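Local coordinates for phenylacetic acid degradation-related protein (Silicibacter sp., PDB 2QWZ) that is a putative thioesterase, probably hydrolysing the thioester bond of an acyl-coenzyme A substrate, at residues Ala103-Arg109 against Ala144-Thr150. Residues are numbered along the deposited sequence; the frame is centred on the assembly and turned at random.
Sequences ASLDFMR and APVARST
Two neighbouring antiparallel strands of the hot-dog sheet, 99-107 and 147-154, are cross-linked by D106 and R148. Backbone bonds zip S104 to T150 and D106 to R148, D106 N reaching R148 O at 2.8 Å. On the face of S104, D106, R148 and T150, the R148 guanidinium approaches the carboxylate side-on, its plane turned 50° from it: NE meets D106 OD2 at 3.0 Å on the anti side, and NH2 reaches the same oxygen, which also accepts from a water. R148 CG sits between its own N and carbonyl carbon (chi1 79°), and bends at chi2 and chi3 lay the chain forward along its strand to T150, where NH1 bonds OG1 at 2.7 Å. A leucine in place of R148 would probably leave D106 OD2 without its charged mate and T150 OG1 without this donor. As in hot-dog thioesterases, the sheet wraps a long helix, here 73-92, which lies against L105 and S149, and strand 99-107 carries it on into a second subunit, whose N102 bonds D106 OD1. With its hydroxyl anti to the backbone N (chi1 -178°), S149 OG reaches across to S104 O at 2.6 Å, and this carbonyl also accepts T150 N. Past F107 the regular pairing gives way: V146 O takes both M108 N and R109 N from one face; on the other flank V146 and A147 form a classic beta bulge against L137. R109 folds over A144 CB and grips P145 O with NE (2.8 Å) and NH2, while NH2 also bonds L124 O of a third subunit.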
loop_
_atom_site.group_PDB
_atom_site.type_symbol
_atom_site.label_atom_id
_atom_site.label_comp_id
_atom_site.label_asym_id
_atom_site.label_seq_id
_atom_site.Cartn_x
_atom_site.Cartn_y
_atom_site.Cartn_z
ATOM N N ALA A 103 2.787 -1.383 6.492
ATOM C CA ALA A 103 2.711 0.074 6.566
ATOM C C ALA A 103 2.640 0.665 5.172
ATOM O O ALA A 103 3.405 0.278 4.279
ATOM C CB ALA A 103 3.977 0.638 7.230
ATOM N N SER A 104 1.755 1.636 4.979
ATOM C CA SER A 104 1.743 2.362 3.750
ATOM C C SER A 104 1.696 3.835 4.076
ATOM O O SER A 104 1.155 4.259 5.122
ATOM C CB SER A 104 0.587 1.922 2.857
ATOM O OG SER A 104 -0.635 2.432 3.323
ATOM N N LEU A 105 2.317 4.619 3.225
ATOM C CA LEU A 105 2.447 6.044 3.454
ATOM C C LEU A 105 2.371 6.768 2.139
ATOM O O LEU A 105 3.028 6.354 1.190
ATOM C CB LEU A 105 3.802 6.373 4.090
ATOM C CG LEU A 105 4.083 6.051 5.567
ATOM C CD1 LEU A 105 4.848 4.744 5.717
ATOM C CD2 LEU A 105 4.851 7.217 6.193
ATOM N N ASP A 106 1.566 7.827 2.090
ATOM C CA ASP A 106 1.524 8.744 0.965
ATOM C C ASP A 106 2.057 10.113 1.393
ATOM O O ASP A 106 1.599 10.689 2.359
ATOM C CB ASP A 106 0.080 8.820 0.433
ATOM C CG ASP A 106 -0.426 7.473 0.007
ATOM O OD1 ASP A 106 -0.073 7.009 -1.112
ATOM O OD2 ASP A 106 -1.136 6.835 0.812
ATOM N N PHE A 107 3.031 10.629 0.668
ATOM C CA PHE A 107 3.639 11.906 0.990
ATOM C C PHE A 107 3.050 12.969 0.054
ATOM O O PHE A 107 3.244 12.907 -1.155
ATOM C CB PHE A 107 5.174 11.803 0.868
ATOM C CG PHE A 107 5.796 10.705 1.751
ATOM C CD1 PHE A 107 6.045 10.926 3.083
ATOM C CD2 PHE A 107 6.175 9.488 1.216
ATOM C CE1 PHE A 107 6.610 9.944 3.884
ATOM C CE2 PHE A 107 6.731 8.497 2.018
ATOM C CZ PHE A 107 6.958 8.741 3.347
HETATM N N MSE A 108 2.340 13.938 0.610
HETATM C CA MSE A 108 1.570 14.887 -0.196
HETATM C C MSE A 108 2.157 16.285 -0.231
HETATM O O MSE A 108 2.087 16.971 -1.244
HETATM C CB MSE A 108 0.140 14.910 0.331
HETATM C CG MSE A 108 -0.505 13.530 0.242
HETATM SE SE MSE A 108 -2.298 13.327 0.911
HETATM C CE MSE A 108 -2.012 13.933 2.732
ATOM N N ARG A 109 2.688 16.749 0.890
ATOM C CA ARG A 109 3.290 18.066 0.941
ATOM C C ARG A 109 4.555 18.032 1.765
ATOM O O ARG A 109 4.716 17.180 2.634
ATOM C CB ARG A 109 2.291 19.112 1.471
ATOM C CG ARG A 109 1.282 19.555 0.428
ATOM C CD ARG A 109 -0.044 19.991 1.031
ATOM N NE ARG A 109 -0.856 18.821 1.390
ATOM C CZ ARG A 109 -2.070 18.526 0.914
ATOM N NH1 ARG A 109 -2.691 19.295 0.031
ATOM N NH2 ARG A 109 -2.681 17.433 1.345
ATOM N N ALA A 144 -3.403 21.817 5.629
ATOM C CA ALA A 144 -3.236 20.790 4.595
ATOM C C ALA A 144 -2.309 19.693 5.107
ATOM O O ALA A 144 -1.169 19.981 5.481
ATOM C CB ALA A 144 -2.669 21.419 3.318
ATOM N N PRO A 145 -2.785 18.434 5.143
ATOM C CA PRO A 145 -1.896 17.398 5.682
ATOM C C PRO A 145 -0.649 17.170 4.836
ATOM O O PRO A 145 -0.712 17.115 3.603
ATOM C CB PRO A 145 -2.775 16.128 5.723
ATOM C CG PRO A 145 -3.930 16.384 4.836
ATOM C CD PRO A 145 -4.097 17.888 4.730
ATOM N N VAL A 146 0.484 16.995 5.492
ATOM C CA VAL A 146 1.700 16.731 4.740
ATOM C C VAL A 146 1.771 15.288 4.240
ATOM O O VAL A 146 2.427 15.010 3.236
ATOM C CB VAL A 146 2.953 17.104 5.536
ATOM C CG1 VAL A 146 2.835 18.544 5.933
ATOM C CG2 VAL A 146 3.140 16.199 6.728
ATOM N N ALA A 147 1.070 14.391 4.906
ATOM C CA ALA A 147 1.200 12.955 4.631
ATOM C C ALA A 147 0.010 12.197 5.156
ATOM O O ALA A 147 -0.713 12.723 5.956
ATOM C CB ALA A 147 2.488 12.385 5.254
ATOM N N ARG A 148 -0.207 10.964 4.672
ATOM C CA ARG A 148 -1.237 10.070 5.211
ATOM C C ARG A 148 -0.747 8.648 5.208
ATOM O O ARG A 148 0.112 8.306 4.442
ATOM C CB ARG A 148 -2.617 10.226 4.528
ATOM C CG ARG A 148 -2.933 9.613 3.184
ATOM C CD ARG A 148 -3.980 8.425 3.271
ATOM N NE ARG A 148 -3.184 7.247 3.034
ATOM C CZ ARG A 148 -3.253 6.098 3.681
ATOM N NH1 ARG A 148 -4.187 5.868 4.579
ATOM N NH2 ARG A 148 -2.372 5.173 3.358
ATOM N N SER A 149 -1.235 7.847 6.129
ATOM C CA SER A 149 -0.700 6.492 6.316
ATOM C C SER A 149 -1.719 5.537 6.854
ATOM O O SER A 149 -2.663 5.969 7.467
ATOM C CB SER A 149 0.489 6.525 7.295
ATOM O OG SER A 149 1.059 5.261 7.478
ATOM N N THR A 150 -1.497 4.234 6.602
ATOM C CA THR A 150 -2.278 3.153 7.119
ATOM C C THR A 150 -1.275 2.203 7.736
ATOM O O THR A 150 -0.230 1.916 7.138
ATOM C CB THR A 150 -3.044 2.382 6.018
ATOM O OG1 THR A 150 -3.826 3.306 5.240
ATOM C CG2 THR A 150 -3.969 1.387 6.613
HETATM O O HOH W 1 -1.546 4.035 0.577
#